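Side-chain contact in RegF protein (Neisseria gonorrhoeae, PDB 4HOJ), which binds glutathione and calcium ions and, as a stringent starvation protein A of the glutathione transferase superfamily, probably acts in the stress response: residues Ala175-Leu178 against Lys179-Glu182. Residues are numbered along the deposited sequence; the frame is centred on the assembly and turned at random.
Sequences APLL and KYAE. With CA (calcium ion), chain E.
Leu178 and Glu182, one helical turn apart, meet through their backbone bond and beside a calcium ion. Leu178 O accepts the N-H of Glu182 at 3.0 Å with a nearly straight N-H...O angle of 165°, and the same carbonyl turns toward the metal, Leu178 O lying a long 2.9 Å from calcium. Glu182 supplies a carboxylate ligand: its chain bends at CG (chi2 -51°), packing CG 3.4 Å from Leu178 O and bringing OE2 within 2.4 Å of calcium. Glutamate suits the place, since OE2 serves the metal while OE1 forms a salt bridge with Arg202. A water is a further ligand, and the aliphatic Leu178 borders the ion with CB and CD2.

The setting is helix 175-185 in the all-helical C-terminal domain of the glutathione transferase fold. Pro176 is at ease in its first turn, where a residue without an N-H costs no bond within the helix; its carbonyl still receives Tyr180 N at 3.0 Å. Lys179, whose N-H bonds to Ala175 O (3.0 Å), rests CB 3.8 Å from Pro176 O, and its extended chain then leads away, carrying the ammonium from the helix surface as suits an exposed site.

Leu177 and Tyr180 occupy another flank. Leu177 CD1 touches Tyr180 CD2 at 4.0 Å, the two side chains meeting at a slant, while Leu177 O lies at the ring's edge, in its plane. A tyrosine fits this buried position because its side chain packs against Leu160 of helix 151-161 and Ile144, and its hydroxyl is hydrogen-bonded to Asp153.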
ATOM      1  N   ALA A 175     -28.888   1.185   1.651  1.00 30.37           N
ATOM      2  CA  ALA A 175     -29.423   0.057   2.408  1.00 30.63           C
ATOM      3  C   ALA A 175     -28.663  -1.263   2.181  1.00 31.28           C
ATOM      4  O   ALA A 175     -28.376  -1.964   3.156  1.00 29.40           O
ATOM      5  CB  ALA A 175     -30.927  -0.125   2.159  1.00 34.66           C
ATOM      6  N   PRO A 176     -28.280  -1.575   0.922  1.00 26.78           N
ATOM      7  CA  PRO A 176     -27.531  -2.819   0.692  1.00 31.04           C
ATOM      8  C   PRO A 176     -26.198  -2.883   1.429  1.00 26.32           C
ATOM      9  O   PRO A 176     -25.849  -3.942   1.953  1.00 25.39           O
ATOM     10  CB  PRO A 176     -27.308  -2.814  -0.826  1.00 32.69           C
ATOM     11  CG  PRO A 176     -28.508  -2.146  -1.350  1.00 32.80           C
ATOM     12  CD  PRO A 176     -28.780  -1.032  -0.367  1.00 30.01           C
ATOM     13  N   LEU A 177     -25.475  -1.771   1.485  1.00 22.37           N
ATOM     14  CA  LEU A 177     -24.248  -1.715   2.265  1.00 21.59           C
ATOM     15  C   LEU A 177     -24.517  -1.990   3.755  1.00 21.77           C
ATOM     16  O   LEU A 177     -23.733  -2.658   4.449  1.00 18.87           O
ATOM     17  CB  LEU A 177     -23.594  -0.353   2.084  1.00 21.08           C
ATOM     18  CG  LEU A 177     -22.300  -0.182   2.875  1.00 25.55           C
ATOM     19  CD1 LEU A 177     -21.238  -1.124   2.354  1.00 28.84           C
ATOM     20  CD2 LEU A 177     -21.836   1.279   2.881  1.00 27.25           C
ATOM     21  N   LEU A 178     -25.610  -1.457   4.284  1.00 21.11           N
ATOM     22  CA  LEU A 178     -25.891  -1.646   5.710  1.00 20.93           C
ATOM     23  C   LEU A 178     -26.302  -3.097   6.015  1.00 21.74           C
ATOM     24  O   LEU A 178     -25.948  -3.619   7.079  1.00 20.37           O
ATOM     25  CB  LEU A 178     -26.990  -0.678   6.172  1.00 23.69           C
ATOM     26  CG  LEU A 178     -26.545   0.799   6.143  1.00 22.92           C
ATOM     27  CD1 LEU A 178     -27.694   1.682   6.600  1.00 31.14           C
ATOM     28  CD2 LEU A 178     -25.356   1.019   7.025  1.00 21.93           C
ATOM     29  N   LYS A 179     -26.997  -3.741   5.090  1.00 23.57           N
ATOM     30  CA  LYS A 179     -27.366  -5.146   5.274  1.00 23.65           C
ATOM     31  C   LYS A 179     -26.096  -5.999   5.242  1.00 22.13           C
ATOM     32  O   LYS A 179     -25.912  -6.894   6.084  1.00 25.64           O
ATOM     33  CB  LYS A 179     -28.369  -5.599   4.205  1.00 27.29           C
ATOM     34  CG  LYS A 179     -28.629  -7.118   4.234  1.00 35.92           C
ATOM     35  CD  LYS A 179     -29.849  -7.545   3.452  1.00 42.77           C
ATOM     36  CE  LYS A 179     -29.922  -9.067   3.383  1.00 42.34           C
ATOM     37  NZ  LYS A 179     -31.282  -9.530   3.035  1.00 48.51           N
ATOM     38  N   TYR A 180     -25.223  -5.721   4.276  1.00 21.26           N
ATOM     39  CA  TYR A 180     -23.890  -6.324   4.261  1.00 22.64           C
ATOM     40  C   TYR A 180     -23.124  -6.120   5.575  1.00 18.02           C
ATOM     41  O   TYR A 180     -22.550  -7.088   6.111  1.00 18.72           O
ATOM     42  CB  TYR A 180     -23.065  -5.809   3.050  1.00 20.77           C
ATOM     43  CG  TYR A 180     -21.559  -5.904   3.205  1.00 18.59           C
ATOM     44  CD1 TYR A 180     -20.856  -7.072   2.861  1.00 18.36           C
ATOM     45  CD2 TYR A 180     -20.831  -4.823   3.699  1.00 17.65           C
ATOM     46  CE1 TYR A 180     -19.492  -7.148   2.995  1.00 17.11           C
ATOM     47  CE2 TYR A 180     -19.480  -4.900   3.839  1.00 19.11           C
ATOM     48  CZ  TYR A 180     -18.811  -6.057   3.495  1.00 16.77           C
ATOM     49  OH  TYR A 180     -17.444  -6.108   3.639  1.00 19.85           O
ATOM     50  N   ALA A 181     -23.111  -4.897   6.096  1.00 17.20           N
ATOM     51  CA  ALA A 181     -22.363  -4.650   7.314  1.00 15.78           C
ATOM     52  C   ALA A 181     -22.924  -5.548   8.421  1.00 16.64           C
ATOM     53  O   ALA A 181     -22.141  -6.101   9.169  1.00 15.73           O
ATOM     54  CB  ALA A 181     -22.460  -3.214   7.717  1.00 15.53           C
ATOM     55  N   GLU A 182     -24.242  -5.657   8.555  1.00 18.46           N
ATOM     56  CA  GLU A 182     -24.817  -6.562   9.569  1.00 19.27           C
ATOM     57  C   GLU A 182     -24.366  -8.028   9.430  1.00 20.97           C
ATOM     58  O   GLU A 182     -24.125  -8.718  10.446  1.00 22.11           O
ATOM     59  CB  GLU A 182     -26.349  -6.458   9.619  1.00 22.48           C
ATOM     60  CG  GLU A 182     -26.841  -5.072  10.035  1.00 28.19           C
ATOM     61  CD  GLU A 182     -26.193  -4.528  11.313  1.00 35.58           C
ATOM     62  OE1 GLU A 182     -26.086  -5.258  12.337  1.00 33.37           O
ATOM     63  OE2 GLU A 182     -25.776  -3.348  11.285  1.00 42.55           O
TER
HETATM   64 CA    CA E 304     -25.663  -1.859   9.423  1.00 61.13          CA
HETATM   65  O   HOH W   1     -25.109   0.187  10.664  1.00 42.05           O